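Local coordinates for protein indole-3-pyruvate decarboxylase (Azospirillum brasilense, PDB 2NXW) that decarboxylates indole-3-pyruvate to indole-3-acetaldehyde on the auxin pathway, using thiamine diphosphate and a metal ion, and also acts as a phenylpyruvate decarboxylase, at residues P225-R235 and V251-L262; G72-R80 and A102-V113. All blocks are in the same frame, centred on the assembly; numbering follows the deposited sequence.

Contact 1 (P225-R235 and V251-L262); sequences PVLMVCVEVRR and VPVVTTFMGRGL
R234 reaches across from the helix 231-235 to grip the backbone of the 3-10 segment 257-259 and the type II turn G259-L262 that follows. Its CB heads toward 251-262, CG and CD carry the chain on (chi1 -175°), and a bend at chi3 swings the guanidinium onto the backbone. NE and NH2 both come to one atom, M258 O, from the same face of its carbonyl plane, NE nearly end-on and NH2 at 3.1 Å. NH2 also donates to R260 O at 2.8 Å, from above that carbonyl plane, although R260 O lies in the guanidinium plane; all three bonds are bent. NH1 meets L262 CD2, and L262 CG lies over one face of the group. With a leucine in its place, M258 O and R260 O would probably lose these donors and this part of the chain would be held less firmly against the helix. Toward the N-terminal ends of both segments, strands 225-229 and 253-255 run parallel: L227 N bonds P252 O at 2.8 Å, L227 O takes V254 N, V229 N bonds V254 O, and T256 N reaches V229 O. This is a right-handed beta-alpha-beta crossover of the central domain of a thiamine diphosphate enzyme, with helix 239-249 as the connection. That helix covers the face bearing L227, V229 and V253; M228 and V254 point to the other, where M228 CE lies 3.8 Å from V254 CG1. V229 CG1 presses on L262 CD1 at 3.4 Å, tighter than usual van der Waals contact. Farther along, V231 and M258 lie side by side, CB to CB 3.6 Å.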
loop_
_atom_site.group_PDB
_atom_site.type_symbol
_atom_site.label_atom_id
_atom_site.label_comp_id
_atom_site.label_asym_id
_atom_site.label_seq_id
_atom_site.Cartn_x
_atom_site.Cartn_y
_atom_site.Cartn_z
ATOM N N PRO A 225 31.423 -25.913 4.982
ATOM C CA PRO A 225 30.494 -25.286 5.919
ATOM C C PRO A 225 31.156 -24.135 6.664
ATOM O O PRO A 225 32.372 -24.121 6.859
ATOM C CB PRO A 225 30.120 -26.434 6.850
ATOM C CG PRO A 225 31.386 -27.244 6.892
ATOM C CD PRO A 225 31.808 -27.261 5.438
ATOM N N VAL A 226 30.343 -23.167 7.066
ATOM C CA VAL A 226 30.832 -22.016 7.805
ATOM C C VAL A 226 29.818 -21.629 8.869
ATOM O O VAL A 226 28.621 -21.551 8.587
ATOM C CB VAL A 226 31.032 -20.791 6.881
ATOM C CG1 VAL A 226 31.366 -19.556 7.722
ATOM C CG2 VAL A 226 32.122 -21.073 5.865
ATOM N N LEU A 227 30.295 -21.401 10.091
ATOM C CA LEU A 227 29.415 -20.960 11.170
ATOM C C LEU A 227 29.645 -19.458 11.348
ATOM O O LEU A 227 30.769 -19.031 11.613
ATOM C CB LEU A 227 29.729 -21.672 12.497
ATOM C CG LEU A 227 28.989 -21.080 13.707
ATOM C CD1 LEU A 227 27.499 -21.369 13.563
ATOM C CD2 LEU A 227 29.501 -21.675 15.006
ATOM N N MET A 228 28.591 -18.664 11.167
ATOM C CA MET A 228 28.677 -17.213 11.353
ATOM C C MET A 228 28.005 -16.837 12.671
ATOM O O MET A 228 26.844 -17.181 12.912
ATOM C CB MET A 228 27.993 -16.471 10.202
ATOM C CG MET A 228 28.661 -16.673 8.862
ATOM S SD MET A 228 28.335 -15.286 7.739
ATOM C CE MET A 228 29.547 -14.117 8.332
ATOM N N VAL A 229 28.749 -16.151 13.534
ATOM C CA VAL A 229 28.236 -15.725 14.830
ATOM C C VAL A 229 27.799 -14.276 14.646
ATOM O O VAL A 229 28.598 -13.401 14.296
ATOM C CB VAL A 229 29.322 -15.887 15.908
ATOM C CG1 VAL A 229 28.831 -15.362 17.243
ATOM C CG2 VAL A 229 29.680 -17.370 16.021
ATOM N N CYS A 230 26.520 -14.032 14.903
ATOM C CA CYS A 230 25.923 -12.740 14.612
ATOM C C CYS A 230 25.258 -11.965 15.750
ATOM O O CYS A 230 25.354 -12.352 16.917
ATOM C CB CYS A 230 24.959 -12.967 13.445
ATOM S SG CYS A 230 25.618 -14.184 12.212
ATOM N N VAL A 231 24.554 -10.890 15.392
ATOM C CA VAL A 231 23.955 -9.989 16.377
ATOM C C VAL A 231 23.100 -10.598 17.485
ATOM O O VAL A 231 23.263 -10.238 18.647
ATOM C CB VAL A 231 23.173 -8.821 15.673
ATOM C CG1 VAL A 231 21.860 -9.304 15.113
ATOM C CG2 VAL A 231 22.958 -7.678 16.647
ATOM N N GLU A 232 22.204 -11.524 17.160
ATOM C CA GLU A 232 21.376 -12.104 18.215
ATOM C C GLU A 232 22.173 -12.844 19.292
ATOM O O GLU A 232 21.733 -12.941 20.437
ATOM C CB GLU A 232 20.316 -13.037 17.628
ATOM C CG GLU A 232 19.233 -12.323 16.826
ATOM C CD GLU A 232 18.085 -13.248 16.471
ATOM O OE1 GLU A 232 18.343 -14.455 16.301
ATOM O OE2 GLU A 232 16.936 -12.766 16.357
ATOM N N VAL A 233 23.344 -13.361 18.936
ATOM C CA VAL A 233 24.167 -14.066 19.912
ATOM C C VAL A 233 24.589 -13.069 20.988
ATOM O O VAL A 233 24.582 -13.383 22.178
ATOM C CB VAL A 233 25.412 -14.682 19.252
ATOM C CG1 VAL A 233 26.351 -15.268 20.329
ATOM C CG2 VAL A 233 24.982 -15.792 18.278
ATOM N N ARG A 234 24.945 -11.860 20.570
ATOM C CA ARG A 234 25.330 -10.842 21.540
ATOM C C ARG A 234 24.108 -10.326 22.299
ATOM O O ARG A 234 24.119 -10.240 23.528
ATOM C CB ARG A 234 26.015 -9.658 20.854
ATOM C CG ARG A 234 26.540 -8.638 21.856
ATOM C CD ARG A 234 26.819 -7.296 21.220
ATOM N NE ARG A 234 27.713 -7.395 20.075
ATOM C CZ ARG A 234 28.974 -7.805 20.134
ATOM N NH1 ARG A 234 29.506 -8.162 21.294
ATOM N NH2 ARG A 234 29.703 -7.848 19.029
ATOM N N ARG A 235 23.045 -9.992 21.572
ATOM C CA ARG A 235 21.853 -9.442 22.220
ATOM C C ARG A 235 21.268 -10.354 23.293
ATOM O O ARG A 235 20.858 -9.879 24.358
ATOM C CB ARG A 235 20.777 -9.129 21.177
ATOM C CG ARG A 235 21.180 -8.074 20.139
ATOM C CD ARG A 235 21.413 -6.688 20.743
ATOM N NE ARG A 235 21.625 -5.706 19.678
ATOM C CZ ARG A 235 22.778 -5.099 19.407
ATOM N NH1 ARG A 235 23.865 -5.349 20.132
ATOM N NH2 ARG A 235 22.853 -4.259 18.385
ATOM N N VAL A 251 33.499 -26.582 12.514
ATOM C CA VAL A 251 33.566 -25.911 11.217
ATOM C C VAL A 251 34.159 -24.517 11.384
ATOM O O VAL A 251 34.194 -23.982 12.489
ATOM C CB VAL A 251 32.163 -25.794 10.553
ATOM C CG1 VAL A 251 31.526 -27.176 10.442
ATOM C CG2 VAL A 251 31.263 -24.865 11.359
ATOM N N PRO A 252 34.666 -23.922 10.291
ATOM C CA PRO A 252 35.253 -22.578 10.356
ATOM C C PRO A 252 34.270 -21.568 10.934
ATOM O O PRO A 252 33.074 -21.610 10.632
ATOM C CB PRO A 252 35.589 -22.282 8.898
ATOM C CG PRO A 252 35.967 -23.636 8.376
ATOM C CD PRO A 252 34.886 -24.524 8.962
ATOM N N VAL A 253 34.790 -20.666 11.761
ATOM C CA VAL A 253 33.983 -19.648 12.421
ATOM C C VAL A 253 34.307 -18.253 11.904
ATOM O O VAL A 253 35.476 -17.907 11.724
ATOM C CB VAL A 253 34.244 -19.670 13.935
ATOM C CG1 VAL A 253 33.389 -18.627 14.637
ATOM C CG2 VAL A 253 33.947 -21.059 14.488
ATOM N N VAL A 254 33.265 -17.458 11.685
ATOM C CA VAL A 254 33.401 -16.078 11.217
ATOM C C VAL A 254 32.331 -15.242 11.925
ATOM O O VAL A 254 31.307 -15.771 12.347
ATOM C CB VAL A 254 33.170 -15.992 9.679
ATOM C CG1 VAL A 254 33.206 -14.546 9.200
ATOM C CG2 VAL A 254 34.222 -16.812 8.954
ATOM N N THR A 255 32.561 -13.947 12.101
ATOM C CA THR A 255 31.528 -13.120 12.721
ATOM C C THR A 255 31.030 -12.099 11.722
ATOM O O THR A 255 31.713 -11.804 10.743
ATOM C CB THR A 255 32.039 -12.322 13.955
ATOM O OG1 THR A 255 33.184 -11.546 13.581
ATOM C CG2 THR A 255 32.405 -13.250 15.090
ATOM N N THR A 256 29.820 -11.601 11.941
ATOM C CA THR A 256 29.290 -10.529 11.106
ATOM C C THR A 256 29.761 -9.253 11.805
ATOM O O THR A 256 30.339 -9.316 12.891
ATOM C CB THR A 256 27.760 -10.498 11.090
ATOM O OG1 THR A 256 27.277 -10.416 12.437
ATOM C CG2 THR A 256 27.213 -11.730 10.384
ATOM N N PHE A 257 29.511 -8.096 11.202
ATOM C CA PHE A 257 29.927 -6.842 11.824
ATOM C C PHE A 257 29.355 -6.686 13.234
ATOM O O PHE A 257 30.066 -6.290 14.162
ATOM C CB PHE A 257 29.483 -5.646 10.977
ATOM C CG PHE A 257 29.777 -4.327 11.615
ATOM C CD1 PHE A 257 31.080 -3.841 11.670
ATOM C CD2 PHE A 257 28.763 -3.595 12.222
ATOM C CE1 PHE A 257 31.364 -2.643 12.325
ATOM C CE2 PHE A 257 29.039 -2.399 12.881
ATOM C CZ PHE A 257 30.343 -1.925 12.930
ATOM N N MET A 258 28.068 -6.984 13.400
ATOM C CA MET A 258 27.438 -6.856 14.710
ATOM C C MET A 258 27.849 -7.967 15.669
ATOM O O MET A 258 27.522 -7.915 16.857
ATOM C CB MET A 258 25.915 -6.829 14.576
ATOM C CG MET A 258 25.378 -5.624 13.831
ATOM S SD MET A 258 25.159 -4.144 14.857
ATOM C CE MET A 258 25.343 -2.809 13.615
ATOM N N GLY A 259 28.562 -8.968 15.159
ATOM C CA GLY A 259 29.026 -10.041 16.020
ATOM C C GLY A 259 30.515 -9.880 16.306
ATOM O O GLY A 259 31.109 -10.707 16.992
ATOM N N ARG A 260 31.109 -8.810 15.781
ATOM C CA ARG A 260 32.538 -8.542 15.947
ATOM C C ARG A 260 32.973 -8.576 17.410
ATOM O O ARG A 260 32.393 -7.899 18.256
ATOM C CB ARG A 260 32.873 -7.182 15.320
ATOM C CG ARG A 260 34.354 -6.829 15.204
ATOM C CD ARG A 260 34.511 -5.679 14.203
ATOM N NE ARG A 260 35.847 -5.082 14.161
ATOM C CZ ARG A 260 36.344 -4.294 15.110
ATOM N NH1 ARG A 260 35.621 -4.010 16.184
ATOM N NH2 ARG A 260 37.555 -3.765 14.974
ATOM N N GLY A 261 33.992 -9.378 17.706
ATOM C CA GLY A 261 34.473 -9.475 19.073
ATOM C C GLY A 261 34.002 -10.719 19.804
ATOM O O GLY A 261 34.620 -11.148 20.777
ATOM N N LEU A 262 32.899 -11.302 19.346
ATOM C CA LEU A 262 32.369 -12.507 19.980
ATOM C C LEU A 262 33.334 -13.685 19.798
ATOM O O LEU A 262 33.983 -13.807 18.763
ATOM C CB LEU A 262 31.002 -12.858 19.376
ATOM C CG LEU A 262 29.831 -11.927 19.708
ATOM C CD1 LEU A 262 28.604 -12.343 18.892
ATOM C CD2 LEU A 262 29.540 -11.974 21.207
#

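Contact 2 (G72-R80 and A102-V113); sequences GFAADAAAR and AVAGAYAEKSPV
The guanidinium of R80 and the carboxylate of E109 are turned 68° from one another, yet E109 OE1 sits in the plane of the guanidinium at its edge. R80 NH2 gives the short bond, 2.7 Å to the anti lone pair of OE1; the second, from NH1, is weak. The R80 chain stays extended from CG to NE, which brings its head alongside the D76 carboxylate, one helical turn back, and NH2 also donates to D76 OD2 at 2.9 Å, on the syn side. One arginine thus lies between two buried carboxylates whose like charges it probably offsets. The other oxygen of E109, OE2, is taken by the backbone N of Y420 and Y421. D76 also faces S111, whose OG donates to OD1, though the position of OD1 is less sure. A water donates to both D76 OD2 and A102 O, linking the helices. At the other end of the contact A102 CB lies over one face of the F73 ring, 4.0 Å from its centroid, and rests 3.7 Å from G72 CA, where a side chain on the glycine would clash. V113 CG2 lies 3.5 Å from D76 CA. A Schellman motif with K110 at C-prime ends helix 100-108 and turns the chain into strand 113-119, in the alpha/beta fold of the N-terminal domain that binds the pyrimidine of thiamine diphosphate in this family.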
loop_
_atom_site.group_PDB
_atom_site.type_symbol
_atom_site.label_atom_id
_atom_site.label_comp_id
_atom_site.label_asym_id
_atom_site.label_seq_id
_atom_site.Cartn_x
_atom_site.Cartn_y
_atom_site.Cartn_z
ATOM N N GLY A 72 17.277 9.206 21.527
ATOM C CA GLY A 72 17.118 7.890 20.937
ATOM C C GLY A 72 18.434 7.157 20.744
ATOM O O GLY A 72 18.550 5.971 21.071
ATOM N N PHE A 73 19.435 7.858 20.218
ATOM C CA PHE A 73 20.739 7.240 20.002
ATOM C C PHE A 73 21.407 6.826 21.319
ATOM O O PHE A 73 22.045 5.770 21.389
ATOM C CB PHE A 73 21.677 8.204 19.259
ATOM C CG PHE A 73 21.268 8.508 17.828
ATOM C CD1 PHE A 73 20.861 7.491 16.958
ATOM C CD2 PHE A 73 21.372 9.810 17.334
ATOM C CE1 PHE A 73 20.569 7.773 15.611
ATOM C CE2 PHE A 73 21.088 10.102 15.995
ATOM C CZ PHE A 73 20.687 9.085 15.132
ATOM N N ALA A 74 21.280 7.670 22.345
ATOM C CA ALA A 74 21.873 7.382 23.646
ATOM C C ALA A 74 21.194 6.163 24.263
ATOM O O ALA A 74 21.871 5.291 24.792
ATOM C CB ALA A 74 21.725 8.585 24.566
ATOM N N ALA A 75 19.865 6.095 24.167
ATOM C CA ALA A 75 19.141 4.947 24.728
ATOM C C ALA A 75 19.539 3.669 23.987
ATOM O O ALA A 75 19.712 2.603 24.592
ATOM C CB ALA A 75 17.635 5.172 24.626
ATOM N N ASP A 76 19.670 3.769 22.665
ATOM C CA ASP A 76 20.080 2.638 21.849
ATOM C C ASP A 76 21.476 2.192 22.305
ATOM O O ASP A 76 21.722 1.014 22.548
ATOM C CB ASP A 76 20.096 3.086 20.380
ATOM C CG ASP A 76 20.460 1.972 19.416
ATOM O OD1 ASP A 76 20.730 0.833 19.851
ATOM O OD2 ASP A 76 20.463 2.253 18.196
ATOM N N ALA A 77 22.397 3.145 22.423
ATOM C CA ALA A 77 23.753 2.827 22.852
ATOM C C ALA A 77 23.801 2.172 24.231
ATOM O O ALA A 77 24.601 1.264 24.451
ATOM C CB ALA A 77 24.603 4.084 22.846
ATOM N N ALA A 78 22.975 2.651 25.158
ATOM C CA ALA A 78 22.932 2.076 26.502
ATOM C C ALA A 78 22.456 0.628 26.432
ATOM O O ALA A 78 22.977 -0.253 27.137
ATOM C CB ALA A 78 22.011 2.894 27.391
ATOM N N ALA A 79 21.478 0.372 25.570
ATOM C CA ALA A 79 20.955 -0.980 25.409
ATOM C C ALA A 79 22.050 -1.881 24.856
ATOM O O ALA A 79 22.271 -2.987 25.343
ATOM C CB ALA A 79 19.756 -0.970 24.460
ATOM N N ARG A 80 22.755 -1.399 23.840
ATOM C CA ARG A 80 23.816 -2.185 23.234
ATOM C C ARG A 80 24.968 -2.419 24.196
ATOM O O ARG A 80 25.543 -3.505 24.226
ATOM C CB ARG A 80 24.359 -1.467 21.997
ATOM C CG ARG A 80 23.348 -1.295 20.893
ATOM C CD ARG A 80 24.005 -0.727 19.636
ATOM N NE ARG A 80 23.012 -0.179 18.726
ATOM C CZ ARG A 80 23.190 -0.036 17.417
ATOM N NH1 ARG A 80 24.328 -0.424 16.852
ATOM N NH2 ARG A 80 22.243 0.523 16.682
ATOM N N ALA A 102 16.085 7.758 15.017
ATOM C CA ALA A 102 16.891 6.996 15.970
ATOM C C ALA A 102 16.221 5.667 16.310
ATOM O O ALA A 102 16.896 4.642 16.457
ATOM C CB ALA A 102 17.116 7.813 17.244
ATOM N N VAL A 103 14.895 5.682 16.420
ATOM C CA VAL A 103 14.172 4.455 16.747
ATOM C C VAL A 103 14.211 3.467 15.583
ATOM O O VAL A 103 14.381 2.254 15.800
ATOM C CB VAL A 103 12.722 4.773 17.172
ATOM C CG1 VAL A 103 11.923 3.481 17.385
ATOM C CG2 VAL A 103 12.761 5.591 18.469
ATOM N N ALA A 104 14.078 3.971 14.354
ATOM C CA ALA A 104 14.150 3.104 13.172
ATOM C C ALA A 104 15.541 2.461 13.112
ATOM O O ALA A 104 15.677 1.286 12.769
ATOM C CB ALA A 104 13.874 3.914 11.891
ATOM N N GLY A 105 16.576 3.231 13.468
ATOM C CA GLY A 105 17.924 2.695 13.474
ATOM C C GLY A 105 18.080 1.574 14.487
ATOM O O GLY A 105 18.741 0.576 14.219
ATOM N N ALA A 106 17.464 1.750 15.655
ATOM C CA ALA A 106 17.517 0.736 16.710
ATOM C C ALA A 106 16.786 -0.517 16.223
ATOM O O ALA A 106 17.247 -1.644 16.437
ATOM C CB ALA A 106 16.864 1.268 17.974
ATOM N N TYR A 107 15.654 -0.319 15.553
ATOM C CA TYR A 107 14.908 -1.456 15.021
ATOM C C TYR A 107 15.784 -2.194 13.998
ATOM O O TYR A 107 15.944 -3.414 14.050
ATOM C CB TYR A 107 13.617 -0.988 14.342
ATOM C CG TYR A 107 12.717 -2.117 13.881
ATOM C CD1 TYR A 107 11.539 -2.417 14.566
ATOM C CD2 TYR A 107 13.047 -2.889 12.771
ATOM C CE1 TYR A 107 10.710 -3.462 14.147
ATOM C CE2 TYR A 107 12.225 -3.937 12.347
ATOM C CZ TYR A 107 11.062 -4.214 13.038
ATOM O OH TYR A 107 10.243 -5.250 12.613
ATOM N N ALA A 108 16.384 -1.431 13.088
ATOM C CA ALA A 108 17.219 -2.000 12.054
ATOM C C ALA A 108 18.384 -2.822 12.593
ATOM O O ALA A 108 18.790 -3.808 11.974
ATOM C CB ALA A 108 17.753 -0.879 11.152
ATOM N N GLU A 109 18.929 -2.412 13.737
ATOM C CA GLU A 109 20.077 -3.110 14.295
ATOM C C GLU A 109 19.784 -3.928 15.547
ATOM O O GLU A 109 20.673 -4.206 16.354
ATOM C CB GLU A 109 21.234 -2.112 14.478
ATOM C CG GLU A 109 21.619 -1.539 13.091
ATOM C CD GLU A 109 22.769 -0.551 13.069
ATOM O OE1 GLU A 109 23.079 0.065 14.105
ATOM O OE2 GLU A 109 23.357 -0.375 11.975
ATOM N N LYS A 110 18.519 -4.315 15.673
ATOM C CA LYS A 110 18.072 -5.188 16.763
ATOM C C LYS A 110 18.437 -4.724 18.172
ATOM O O LYS A 110 18.979 -5.493 18.965
ATOM C CB LYS A 110 18.623 -6.603 16.516
ATOM C CG LYS A 110 18.034 -7.299 15.272
ATOM C CD LYS A 110 16.744 -8.054 15.571
ATOM C CE LYS A 110 17.043 -9.378 16.248
ATOM N NZ LYS A 110 15.818 -10.237 16.418
ATOM N N SER A 111 18.112 -3.474 18.486
ATOM C CA SER A 111 18.397 -2.914 19.812
ATOM C C SER A 111 17.053 -2.542 20.432
ATOM O O SER A 111 16.300 -1.736 19.872
ATOM C CB SER A 111 19.289 -1.675 19.687
ATOM O OG SER A 111 19.613 -1.177 20.973
ATOM N N PRO A 112 16.735 -3.122 21.601
ATOM C CA PRO A 112 15.464 -2.862 22.280
ATOM C C PRO A 112 15.328 -1.561 23.043
ATOM O O PRO A 112 15.513 -1.514 24.268
ATOM C CB PRO A 112 15.312 -4.084 23.178
ATOM C CG PRO A 112 16.701 -4.307 23.638
ATOM C CD PRO A 112 17.532 -4.113 22.351
ATOM N N VAL A 113 15.003 -0.504 22.312
ATOM C CA VAL A 113 14.792 0.795 22.921
ATOM C C VAL A 113 13.317 0.909 23.265
ATOM O O VAL A 113 12.453 0.725 22.404
ATOM C CB VAL A 113 15.167 1.958 21.962
ATOM C CG1 VAL A 113 14.724 3.290 22.560
ATOM C CG2 VAL A 113 16.680 1.963 21.717
HETATM O O HOH W 1 16.568 4.581 19.577
HETATM O O HOH W 2 19.673 4.399 16.811
#

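Overall arrangement
From the N terminus, contact 2 comes first: helix 68-82 leads through strand 86-90 to helix 100-108, and 102-113 closes that loop by returning against 72-80 before entering strand 113-119. Contact 1 opens only later, in the central domain, where 251-262 comes back beside 225-235 after helix 239-249. The two loops are therefore in series, neither nested nor crossed, with centres about 20 Å apart. They nevertheless meet: E232 forms a salt bridge with K110, R235 NE probably bonds K110 O, and the methyl of M258 packs on E109. The helix end of contact 2 is thereby tied to helix 231-235 and the 3-10 segment that follow the two strands of contact 1, joining the N-terminal and central domains.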